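Local coordinates for protein CD180 antigen (Mus musculus, PDB 3T6Q) that may cooperate with MD-1 and TLR4 to mediate the innate immune response of B-cells to bacterial lipopolysaccharide, leading to NF-kappa-B activation, at residues A[26-29]-A[30-33]; A[46-50]-A[51-55]; A[62-66]-A[67-71]. All coordinates share one frame; numbering follows the deposited sequence.

Interaction 1: residues A[26-29]-A[30-33]. With NAG (2-acetamido-2-deoxy-beta-D-glucopyranose), chain Q.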
ATOM      1  N   GLU A  26      -8.291  16.482  19.087  1.00 28.64           N
ATOM      2  CA  GLU A  26      -9.593  17.088  18.782  1.00 36.01           C
ATOM      3  C   GLU A  26      -9.341  18.500  18.302  1.00 30.68           C
ATOM      4  O   GLU A  26      -8.255  19.046  18.502  1.00 30.82           O
ATOM      5  CB  GLU A  26     -10.479  17.122  20.039  1.00 35.15           C
ATOM      6  CG  GLU A  26      -9.873  17.928  21.177  1.00 46.19           C
ATOM      7  CD  GLU A  26     -10.710  17.893  22.457  1.00 59.77           C
ATOM      8  OE1 GLU A  26     -10.713  18.910  23.188  1.00 59.41           O
ATOM      9  OE2 GLU A  26     -11.369  16.861  22.738  1.00 57.38           O
ATOM     10  N   ILE A  27     -10.349  19.123  17.710  1.00 33.11           N
ATOM     11  CA  ILE A  27     -10.204  20.517  17.298  1.00 35.94           C
ATOM     12  C   ILE A  27     -10.165  21.413  18.535  1.00 35.64           C
ATOM     13  O   ILE A  27     -11.027  21.292  19.389  1.00 38.38           O
ATOM     14  CB  ILE A  27     -11.363  20.918  16.372  1.00 40.12           C
ATOM     15  CG1 ILE A  27     -11.173  20.240  15.034  1.00 43.39           C
ATOM     16  CG2 ILE A  27     -11.430  22.433  16.183  1.00 37.79           C
ATOM     17  CD1 ILE A  27     -12.449  20.181  14.250  1.00 56.77           C
ATOM     18  N   PRO A  28      -9.159  22.297  18.648  1.00 38.48           N
ATOM     19  CA  PRO A  28      -9.072  23.091  19.870  1.00 40.97           C
ATOM     20  C   PRO A  28     -10.290  23.990  20.082  1.00 47.28           C
ATOM     21  O   PRO A  28     -10.843  24.558  19.126  1.00 44.72           O
ATOM     22  CB  PRO A  28      -7.817  23.924  19.648  1.00 40.46           C
ATOM     23  CG  PRO A  28      -6.965  23.047  18.787  1.00 41.75           C
ATOM     24  CD  PRO A  28      -7.939  22.430  17.834  1.00 42.14           C
ATOM     25  N   GLY A  29     -10.720  24.095  21.334  1.00 42.49           N
ATOM     26  CA  GLY A  29     -11.892  24.897  21.659  1.00 41.53           C
ATOM     27  C   GLY A  29     -11.657  26.366  21.377  1.00 42.17           C
ATOM     28  O   GLY A  29     -12.599  27.101  21.142  1.00 43.78           O
ATOM     29  N   THR A  30     -10.397  26.791  21.378  1.00 41.04           N
ATOM     30  CA  THR A  30     -10.063  28.185  21.087  1.00 46.62           C
ATOM     31  C   THR A  30     -10.149  28.609  19.610  1.00 46.05           C
ATOM     32  O   THR A  30      -9.963  29.790  19.316  1.00 45.72           O
ATOM     33  CB  THR A  30      -8.656  28.558  21.607  1.00 50.48           C
ATOM     34  OG1 THR A  30      -7.680  27.679  21.036  1.00 58.08           O
ATOM     35  CG2 THR A  30      -8.590  28.469  23.132  1.00 59.30           C
ATOM     36  N   LEU A  31     -10.401  27.682  18.681  1.00 46.10           N
ATOM     37  CA  LEU A  31     -10.518  28.069  17.247  1.00 42.87           C
ATOM     38  C   LEU A  31     -11.889  28.634  16.998  1.00 36.95           C
ATOM     39  O   LEU A  31     -12.884  27.974  17.326  1.00 40.89           O
ATOM     40  CB  LEU A  31     -10.299  26.890  16.274  1.00 37.20           C
ATOM     41  CG  LEU A  31      -8.956  26.153  16.182  1.00 48.54           C
ATOM     42  CD1 LEU A  31      -9.108  24.976  15.213  1.00 39.15           C
ATOM     43  CD2 LEU A  31      -7.814  27.065  15.751  1.00 44.56           C
ATOM     44  N   PRO A  32     -11.959  29.833  16.393  1.00 38.74           N
ATOM     45  CA  PRO A  32     -13.252  30.501  16.189  1.00 42.41           C
ATOM     46  C   PRO A  32     -14.177  29.757  15.232  1.00 43.81           C
ATOM     47  O   PRO A  32     -13.718  29.041  14.331  1.00 45.08           O
ATOM     48  CB  PRO A  32     -12.851  31.870  15.609  1.00 41.77           C
ATOM     49  CG  PRO A  32     -11.519  31.625  14.970  1.00 42.12           C
ATOM     50  CD  PRO A  32     -10.841  30.660  15.900  1.00 40.23           C
ATOM     51  N   ASN A  33     -15.477  29.935  15.437  1.00 42.24           N
ATOM     52  CA  ASN A  33     -16.514  29.320  14.610  1.00 41.27           C
ATOM     53  C   ASN A  33     -16.473  29.798  13.167  1.00 36.82           C
ATOM     54  O   ASN A  33     -17.027  29.161  12.263  1.00 38.72           O
ATOM     55  CB  ASN A  33     -17.890  29.619  15.205  1.00 49.39           C
ATOM     56  CG  ASN A  33     -18.168  28.827  16.474  1.00 58.97           C
ATOM     57  OD1 ASN A  33     -17.559  27.773  16.719  1.00 53.58           O
ATOM     58  ND2 ASN A  33     -19.103  29.335  17.287  1.00 62.28           N
TER
HETATM   59  C1  NAG Q 701     -19.550  28.746  18.529  1.00 68.00           C
HETATM   60  C2  NAG Q 701     -20.462  29.910  18.958  1.00 72.60           C
HETATM   61  C3  NAG Q 701     -21.672  29.537  19.824  1.00 76.71           C
HETATM   62  C4  NAG Q 701     -22.188  28.109  19.632  1.00 76.41           C
HETATM   63  C5  NAG Q 701     -21.053  27.132  19.325  1.00 75.27           C
HETATM   64  C6  NAG Q 701     -21.555  25.727  19.008  1.00 67.58           C
HETATM   65  C7  NAG Q 701     -19.696  32.194  19.285  1.00 78.46           C
HETATM   66  C8  NAG Q 701     -18.857  33.133  20.108  1.00 74.50           C
HETATM   67  N2  NAG Q 701     -19.692  30.914  19.670  1.00 80.73           N
HETATM   68  O3  NAG Q 701     -22.711  30.456  19.539  1.00 80.74           O
HETATM   69  O4  NAG Q 701     -22.852  27.698  20.802  1.00 83.65           O
HETATM   70  O5  NAG Q 701     -20.351  27.630  18.209  1.00 64.73           O
HETATM   71  O6  NAG Q 701     -22.012  25.681  17.677  1.00 64.27           O
HETATM   72  O7  NAG Q 701     -20.336  32.604  18.310  1.00 70.14           O
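L31 folds its side chain back over I27 and P28 at a type I beta turn running from P28 to L31, in the N-terminal capping region (LRRNT) of this leucine-rich-repeat protein. L31 CB lies 3.7 Å from P28 O, the same oxygen that receives the backbone N-H of L31 at 3.2 Å and closes the turn. L31 CG is 3.8 Å from that oxygen and comes within 4.2 Å of P28 CD. With CG opposite the carbonyl carbon (chi1 -64°), the branch is carried back toward the start of the turn, where CD1 rests 3.8 Å from P28 CD and 3.6 Å from I27 CG2; the I27 and L31 side chains meet there nearly at right angles. Leucine suits this place because its branched end puts one methyl, CD1, between I27 and P28, while P28 supplies both the closing carbonyl and a ring edge. G29 and T30 form the exposed corner, with type I backbone angles. Beyond the turn L31 packs on Y17 of strand 16-18, and I27 on F53. N33 heads an N-x-T sequon completed by T35, and its ND2 is bonded covalently to C1 of an N-acetylglucosamine at 1.4 Å.

Interaction 2: residues A[46-50]-A[51-55]. With NAG (2-acetamido-2-deoxy-beta-D-glucopyranose), chain R.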
ATOM      1  N   PRO A  46      -7.565   9.129  15.681  1.00 25.70           N
ATOM      2  CA  PRO A  46      -7.712   7.733  15.271  1.00 24.50           C
ATOM      3  C   PRO A  46      -9.080   7.468  14.646  1.00 27.05           C
ATOM      4  O   PRO A  46      -9.184   6.692  13.688  1.00 23.53           O
ATOM      5  CB  PRO A  46      -7.509   6.968  16.612  1.00 26.28           C
ATOM      6  CG  PRO A  46      -6.577   7.838  17.355  1.00 29.82           C
ATOM      7  CD  PRO A  46      -7.039   9.245  17.056  1.00 26.03           C
ATOM      8  N   THR A  47     -10.127   8.140  15.134  1.00 24.09           N
ATOM      9  CA  THR A  47     -11.431   8.055  14.446  1.00 26.93           C
ATOM     10  C   THR A  47     -11.941   9.476  14.312  1.00 23.94           C
ATOM     11  O   THR A  47     -11.680  10.295  15.174  1.00 25.08           O
ATOM     12  CB  THR A  47     -12.492   7.258  15.249  1.00 30.66           C
ATOM     13  OG1 THR A  47     -12.784   7.973  16.446  1.00 28.83           O
ATOM     14  CG2 THR A  47     -12.018   5.833  15.625  1.00 30.12           C
ATOM     15  N   ILE A  48     -12.618   9.771  13.211  1.00 23.03           N
ATOM     16  CA  ILE A  48     -13.323  11.034  13.079  1.00 22.25           C
ATOM     17  C   ILE A  48     -14.781  10.630  12.823  1.00 19.22           C
ATOM     18  O   ILE A  48     -15.087   9.530  12.261  1.00 24.42           O
ATOM     19  CB  ILE A  48     -12.707  11.981  11.993  1.00 21.12           C
ATOM     20  CG1 ILE A  48     -12.669  11.280  10.597  1.00 22.31           C
ATOM     21  CG2 ILE A  48     -11.294  12.384  12.421  1.00 24.10           C
ATOM     22  CD1 ILE A  48     -12.101  12.172   9.470  1.00 21.77           C
ATOM     23  N   GLN A  49     -15.688  11.493  13.257  1.00 20.76           N
ATOM     24  CA  GLN A  49     -17.094  11.096  13.314  1.00 23.93           C
ATOM     25  C   GLN A  49     -17.934  12.403  13.383  1.00 24.02           C
ATOM     26  O   GLN A  49     -17.372  13.494  13.328  1.00 27.39           O
ATOM     27  CB  GLN A  49     -17.331  10.192  14.552  1.00 24.02           C
ATOM     28  CG  GLN A  49     -17.014  10.843  15.906  1.00 27.30           C
ATOM     29  CD  GLN A  49     -15.621  10.545  16.391  1.00 38.46           C
ATOM     30  OE1 GLN A  49     -15.033   9.515  16.048  1.00 46.33           O
ATOM     31  NE2 GLN A  49     -15.075  11.440  17.188  1.00 40.04           N
ATOM     32  N   ASN A  50     -19.252  12.276  13.525  1.00 25.22           N
ATOM     33  CA  ASN A  50     -20.179  13.417  13.425  1.00 27.92           C
ATOM     34  C   ASN A  50     -19.899  14.551  14.370  1.00 26.99           C
ATOM     35  O   ASN A  50     -20.184  15.698  14.047  1.00 29.31           O
ATOM     36  CB  ASN A  50     -21.643  12.955  13.530  1.00 31.07           C
ATOM     37  CG  ASN A  50     -22.016  12.484  14.940  1.00 38.37           C
ATOM     38  OD1 ASN A  50     -21.218  11.857  15.640  1.00 24.37           O
ATOM     39  ND2 ASN A  50     -23.239  12.806  15.363  1.00 44.80           N
ATOM     40  N   THR A  51     -19.258  14.267  15.501  1.00 27.29           N
ATOM     41  CA  THR A  51     -18.937  15.301  16.481  1.00 28.58           C
ATOM     42  C   THR A  51     -17.577  16.006  16.294  1.00 32.05           C
ATOM     43  O   THR A  51     -17.278  17.013  16.963  1.00 28.17           O
ATOM     44  CB  THR A  51     -18.948  14.706  17.897  1.00 33.04           C
ATOM     45  OG1 THR A  51     -18.152  13.518  17.883  1.00 36.45           O
ATOM     46  CG2 THR A  51     -20.385  14.330  18.315  1.00 31.28           C
ATOM     47  N   THR A  52     -16.730  15.481  15.420  1.00 27.46           N
ATOM     48  CA  THR A  52     -15.355  15.977  15.352  1.00 25.72           C
ATOM     49  C   THR A  52     -15.263  17.425  14.858  1.00 22.51           C
ATOM     50  O   THR A  52     -14.513  18.244  15.419  1.00 25.43           O
ATOM     51  CB  THR A  52     -14.516  15.081  14.421  1.00 24.78           C
ATOM     52  OG1 THR A  52     -14.657  13.715  14.856  1.00 23.09           O
ATOM     53  CG2 THR A  52     -13.052  15.543  14.439  1.00 25.28           C
ATOM     54  N   PHE A  53     -16.028  17.745  13.812  1.00 23.57           N
ATOM     55  CA  PHE A  53     -15.871  19.055  13.134  1.00 25.87           C
ATOM     56  C   PHE A  53     -17.155  19.921  13.191  1.00 31.01           C
ATOM     57  O   PHE A  53     -17.207  20.999  12.581  1.00 26.01           O
ATOM     58  CB  PHE A  53     -15.476  18.831  11.645  1.00 22.06           C
ATOM     59  CG  PHE A  53     -14.189  18.020  11.445  1.00 24.70           C
ATOM     60  CD1 PHE A  53     -14.239  16.755  10.854  1.00 28.16           C
ATOM     61  CD2 PHE A  53     -12.946  18.524  11.824  1.00 25.74           C
ATOM     62  CE1 PHE A  53     -13.081  16.007  10.684  1.00 24.82           C
ATOM     63  CE2 PHE A  53     -11.757  17.766  11.653  1.00 23.78           C
ATOM     64  CZ  PHE A  53     -11.835  16.518  11.083  1.00 23.98           C
ATOM     65  N   SER A  54     -18.194  19.443  13.881  1.00 29.17           N
ATOM     66  CA  SER A  54     -19.550  19.999  13.680  1.00 34.29           C
ATOM     67  C   SER A  54     -19.712  21.498  13.977  1.00 32.17           C
ATOM     68  O   SER A  54     -20.583  22.129  13.392  1.00 32.76           O
ATOM     69  CB  SER A  54     -20.635  19.172  14.399  1.00 40.62           C
ATOM     70  OG  SER A  54     -20.356  19.132  15.777  1.00 41.16           O
ATOM     71  N   ARG A  55     -18.868  22.093  14.821  1.00 28.46           N
ATOM     72  CA  ARG A  55     -19.024  23.534  15.036  1.00 31.65           C
ATOM     73  C   ARG A  55     -18.352  24.444  13.982  1.00 34.70           C
ATOM     74  O   ARG A  55     -18.682  25.628  13.888  1.00 28.84           O
ATOM     75  CB  ARG A  55     -18.645  23.921  16.466  1.00 32.89           C
ATOM     76  CG  ARG A  55     -17.174  23.940  16.722  1.00 38.50           C
ATOM     77  CD  ARG A  55     -16.925  24.497  18.100  1.00 41.58           C
ATOM     78  NE  ARG A  55     -15.507  24.505  18.383  1.00 38.75           N
ATOM     79  CZ  ARG A  55     -14.699  25.508  18.087  1.00 40.03           C
ATOM     80  NH1 ARG A  55     -13.414  25.416  18.383  1.00 38.64           N
ATOM     81  NH2 ARG A  55     -15.182  26.596  17.502  1.00 34.51           N
TER
HETATM   82  C1  NAG R 702     -23.755  12.424  16.659  1.00 47.57           C
HETATM   83  C2  NAG R 702     -24.706  13.484  17.245  1.00 42.35           C
HETATM   84  C3  NAG R 702     -25.461  12.911  18.465  1.00 46.25           C
HETATM   85  C4  NAG R 702     -25.965  11.471  18.274  1.00 49.12           C
HETATM   86  C5  NAG R 702     -24.789  10.632  17.788  1.00 51.46           C
HETATM   87  C6  NAG R 702     -25.057   9.141  17.628  1.00 53.64           C
HETATM   88  C7  NAG R 702     -23.914  15.750  16.620  1.00 40.76           C
HETATM   89  C8  NAG R 702     -23.170  16.989  16.999  1.00 40.46           C
HETATM   90  N2  NAG R 702     -24.011  14.745  17.520  1.00 40.22           N
HETATM   91  O3  NAG R 702     -26.593  13.705  18.694  1.00 58.35           O
HETATM   92  O4  NAG R 702     -26.519  10.974  19.480  1.00 57.87           O
HETATM   93  O5  NAG R 702     -24.409  11.162  16.540  1.00 45.27           O
HETATM   94  O6  NAG R 702     -25.935   8.959  16.556  1.00 50.12           O
HETATM   95  O7  NAG R 702     -24.412  15.725  15.492  1.00 37.22           O
HETATM   96  O   HOH W   1     -12.615  13.281  16.720  1.00 46.81           O
HETATM   97  O   HOH W   2     -18.171  16.658  12.396  1.00 28.33           O
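T52 OG1 is gripped from two directions: the backbone N-H of Q49 reaches it at 2.9 Å, and a water sits 2.8 Å away. It belongs to the loop that follows strand 47-48 in the first leucine-rich repeat, where the backbone N-H of T52 returns a bond to Q49 O at 3.0 Å. Q49 and T52 are thus clasped twice, once through the threonine hydroxyl and once through the main chain. A torsion of -53° about CA-CB sets the hydroxyl opposite the carbonyl carbon, facing Q49, and sends CG2 the other way, over the centre of the F53 ring at 3.6 Å above its plane. I48 CD1 approaches the edge of the same ring. Threonine suits this place, since it carries a hydroxyl and a methyl on one CB. Q49 bends sharply at chi2 (-94°), which turns its amide toward T47; T47 OG1 donates in the carbonyl plane to a lone pair of Q49 OE1 at 2.8 Å. A second water accepts from F53 N and lies 2.8 Å from N50 O, one of several acceptors competing for its protons. Beyond these segments F53 lies nearly parallel to F77, its counterpart in the next repeat, as in the phenylalanine spine of such solenoids. N50-T51-T52 is also an N-x-T sequon, so T52 has a second role. N50 ND2 is bonded to C1 of the sugar, to which Q78 NE2 also hydrogen-bonds, and T51 CG2 lies 3.7 Å from the acetamido N2 of that N-acetylglucosamine.

Interaction 3: residues A[62-66]-A[67-71]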
ATOM      1  N   LEU A  62      -9.857  22.115   4.420  1.00 21.77           N
ATOM      2  CA  LEU A  62      -9.506  21.340   5.611  1.00 20.08           C
ATOM      3  C   LEU A  62      -8.424  20.303   5.244  1.00 21.74           C
ATOM      4  O   LEU A  62      -8.652  19.438   4.431  1.00 19.94           O
ATOM      5  CB  LEU A  62     -10.771  20.620   6.138  1.00 21.30           C
ATOM      6  CG  LEU A  62     -10.615  19.646   7.333  1.00 19.68           C
ATOM      7  CD1 LEU A  62     -10.031  20.390   8.501  1.00 22.53           C
ATOM      8  CD2 LEU A  62     -11.950  18.990   7.650  1.00 20.05           C
ATOM      9  N   ASP A  63      -7.262  20.403   5.864  1.00 21.06           N
ATOM     10  CA  ASP A  63      -6.169  19.477   5.585  1.00 19.70           C
ATOM     11  C   ASP A  63      -5.905  18.571   6.817  1.00 19.41           C
ATOM     12  O   ASP A  63      -5.415  19.032   7.868  1.00 23.51           O
ATOM     13  CB  ASP A  63      -4.934  20.307   5.238  1.00 22.31           C
ATOM     14  CG  ASP A  63      -3.709  19.456   4.780  1.00 25.17           C
ATOM     15  OD1 ASP A  63      -3.760  18.205   4.757  1.00 25.43           O
ATOM     16  OD2 ASP A  63      -2.691  20.091   4.444  1.00 28.95           O
ATOM     17  N   LEU A  64      -6.211  17.294   6.642  1.00 19.47           N
ATOM     18  CA  LEU A  64      -6.015  16.243   7.642  1.00 20.50           C
ATOM     19  C   LEU A  64      -4.861  15.244   7.218  1.00 21.22           C
ATOM     20  O   LEU A  64      -4.859  14.078   7.598  1.00 18.38           O
ATOM     21  CB  LEU A  64      -7.341  15.508   7.806  1.00 19.80           C
ATOM     22  CG  LEU A  64      -8.518  16.396   8.295  1.00 18.03           C
ATOM     23  CD1 LEU A  64      -9.841  15.679   8.076  1.00 19.88           C
ATOM     24  CD2 LEU A  64      -8.341  16.822   9.731  1.00 23.20           C
ATOM     25  N   THR A  65      -3.906  15.739   6.442  1.00 19.20           N
ATOM     26  CA  THR A  65      -2.736  14.952   6.004  1.00 20.43           C
ATOM     27  C   THR A  65      -2.056  14.261   7.179  1.00 18.64           C
ATOM     28  O   THR A  65      -1.744  14.905   8.183  1.00 22.16           O
ATOM     29  CB  THR A  65      -1.694  15.860   5.322  1.00 18.96           C
ATOM     30  OG1 THR A  65      -2.217  16.314   4.081  1.00 19.13           O
ATOM     31  CG2 THR A  65      -0.341  15.108   5.085  1.00 18.64           C
ATOM     32  N   ARG A  66      -1.873  12.949   7.064  1.00 20.00           N
ATOM     33  CA  ARG A  66      -1.130  12.169   8.041  1.00 22.13           C
ATOM     34  C   ARG A  66      -1.557  12.476   9.512  1.00 24.56           C
ATOM     35  O   ARG A  66      -0.726  12.878  10.359  1.00 23.86           O
ATOM     36  CB  ARG A  66       0.393  12.270   7.843  1.00 22.43           C
ATOM     37  CG  ARG A  66       1.153  11.241   8.716  1.00 26.41           C
ATOM     38  CD  ARG A  66       2.571  10.892   8.310  1.00 30.91           C
ATOM     39  NE  ARG A  66       2.582  10.147   7.057  1.00 37.70           N
ATOM     40  CZ  ARG A  66       2.623   8.827   6.948  1.00 30.43           C
ATOM     41  NH1 ARG A  66       2.607   8.297   5.758  1.00 29.32           N
ATOM     42  NH2 ARG A  66       2.645   8.044   8.019  1.00 37.98           N
ATOM     43  N   CYS A  67      -2.848  12.294   9.782  1.00 22.24           N
ATOM     44  CA  CYS A  67      -3.412  12.495  11.135  1.00 23.23           C
ATOM     45  C   CYS A  67      -3.697  11.175  11.852  1.00 23.29           C
ATOM     46  O   CYS A  67      -4.435  11.153  12.836  1.00 21.82           O
ATOM     47  CB  CYS A  67      -4.708  13.339  11.069  1.00 21.06           C
ATOM     48  SG  CYS A  67      -4.257  15.081  10.977  1.00 23.12           S
ATOM     49  N   GLN A  68      -3.153  10.081  11.332  1.00 21.78           N
ATOM     50  CA  GLN A  68      -3.371   8.751  11.932  1.00 26.18           C
ATOM     51  C   GLN A  68      -4.860   8.359  12.002  1.00 27.07           C
ATOM     52  O   GLN A  68      -5.303   7.649  12.920  1.00 23.17           O
ATOM     53  CB  GLN A  68      -2.658   8.678  13.305  1.00 27.16           C
ATOM     54  CG  GLN A  68      -1.149   8.790  13.178  1.00 35.10           C
ATOM     55  CD  GLN A  68      -0.448   8.851  14.516  1.00 48.25           C
ATOM     56  OE1 GLN A  68       0.289   9.788  14.794  1.00 52.75           O
ATOM     57  NE2 GLN A  68      -0.675   7.851  15.356  1.00 46.78           N
ATOM     58  N   ILE A  69      -5.643   8.776  11.003  1.00 21.88           N
ATOM     59  CA  ILE A  69      -7.064   8.466  10.969  1.00 20.53           C
ATOM     60  C   ILE A  69      -7.284   7.074  10.393  1.00 23.66           C
ATOM     61  O   ILE A  69      -6.851   6.804   9.278  1.00 21.47           O
ATOM     62  CB  ILE A  69      -7.832   9.490  10.091  1.00 17.73           C
ATOM     63  CG1 ILE A  69      -7.665  10.883  10.669  1.00 19.42           C
ATOM     64  CG2 ILE A  69      -9.299   9.089   9.978  1.00 17.91           C
ATOM     65  CD1 ILE A  69      -7.961  11.978   9.601  1.00 20.51           C
ATOM     66  N   TYR A  70      -7.901   6.183  11.182  1.00 20.68           N
ATOM     67  CA  TYR A  70      -8.269   4.837  10.741  1.00 21.61           C
ATOM     68  C   TYR A  70      -9.733   4.732  10.369  1.00 19.34           C
ATOM     69  O   TYR A  70     -10.085   3.858   9.592  1.00 25.39           O
ATOM     70  CB  TYR A  70      -7.962   3.810  11.851  1.00 22.65           C
ATOM     71  CG  TYR A  70      -6.464   3.648  12.093  1.00 24.81           C
ATOM     72  CD1 TYR A  70      -5.746   2.646  11.441  1.00 23.41           C
ATOM     73  CD2 TYR A  70      -5.770   4.510  12.955  1.00 27.08           C
ATOM     74  CE1 TYR A  70      -4.374   2.477  11.666  1.00 27.50           C
ATOM     75  CE2 TYR A  70      -4.381   4.378  13.151  1.00 29.73           C
ATOM     76  CZ  TYR A  70      -3.694   3.349  12.508  1.00 28.28           C
ATOM     77  OH  TYR A  70      -2.323   3.165  12.703  1.00 34.44           O
ATOM     78  N   TRP A  71     -10.598   5.587  10.930  1.00 21.35           N
ATOM     79  CA  TRP A  71     -12.038   5.452  10.718  1.00 21.13           C
ATOM     80  C   TRP A  71     -12.663   6.776  10.361  1.00 19.29           C
ATOM     81  O   TRP A  71     -12.442   7.741  11.045  1.00 22.87           O
ATOM     82  CB  TRP A  71     -12.740   4.921  11.990  1.00 23.38           C
ATOM     83  CG  TRP A  71     -12.249   3.544  12.356  1.00 26.48           C
ATOM     84  CD1 TRP A  71     -11.198   3.210  13.232  1.00 29.44           C
ATOM     85  CD2 TRP A  71     -12.700   2.261  11.791  1.00 26.75           C
ATOM     86  NE1 TRP A  71     -11.022   1.837  13.281  1.00 26.11           N
ATOM     87  CE2 TRP A  71     -11.877   1.213  12.429  1.00 27.87           C
ATOM     88  CE3 TRP A  71     -13.653   1.887  10.862  1.00 26.86           C
ATOM     89  CZ2 TRP A  71     -12.053  -0.129  12.140  1.00 27.98           C
ATOM     90  CZ3 TRP A  71     -13.821   0.526  10.588  1.00 27.50           C
ATOM     91  CH2 TRP A  71     -13.037  -0.454  11.210  1.00 30.31           C
TER
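The flat peptide groups of L64 and T65 turn their oxygens to C67, whose SG lies 3.6 Å from L64 O and 3.8 Å from T65 O. The flat carboxylate of D63 is met by T65 on two sides of OD1: the backbone N-H comes from the anti side, 3.0 Å away and 33° out of the plane, while the hydroxyl OG1 uses the syn lone pair. The first of these bonds makes an Asx turn, just where strand 61-63 ends. C67 occupies the position that asparagine commonly fills in leucine-rich repeats, and a small side chain fits there beside the turning backbone. With SG opposite the carbonyl carbon (chi1 -82°), it stays close to those oxygens. On the apolar side, L64 CB receives I69 CD1 at 4.0 Å, two branched side chains well suited to the interior. R66 leads away from C67 and bends at chi3 (-68°), and its NE bonds to the backbone of a chain of another protein; outside these segments too, D63 OD2 makes a salt bridge to a basic side chain on that other protein. N91 of the following repeat binds L64 O, C67 N and I69 N, as in an asparagine ladder. Strand 61-63 runs parallel between strands 37-39 and 85-87, and I69 reaches I48 on strand 47-48.

The three contacts follow one another along the N-terminal end of the solenoid. Interaction 1 caps it, interaction 2 turns the chain in the first repeat, and interaction 3 does so in the second. Interaction 3 is the most buried; the other two mix buried apolar residues with exposed, glycan-bearing edges. F53 of interaction 2 unites them, packing on I27 of interaction 1 and on L64 of interaction 3. R55 hydrogen-bonds to L31 O and N33 OD1, tying 51-55 to the cap, while backbone bonds join P46 and I48 to Y70 and W71. Chemistry follows place: a type I beta turn closed by apolar packing in the cap, threonine and water in 46-55, and an Asx turn in 62-71.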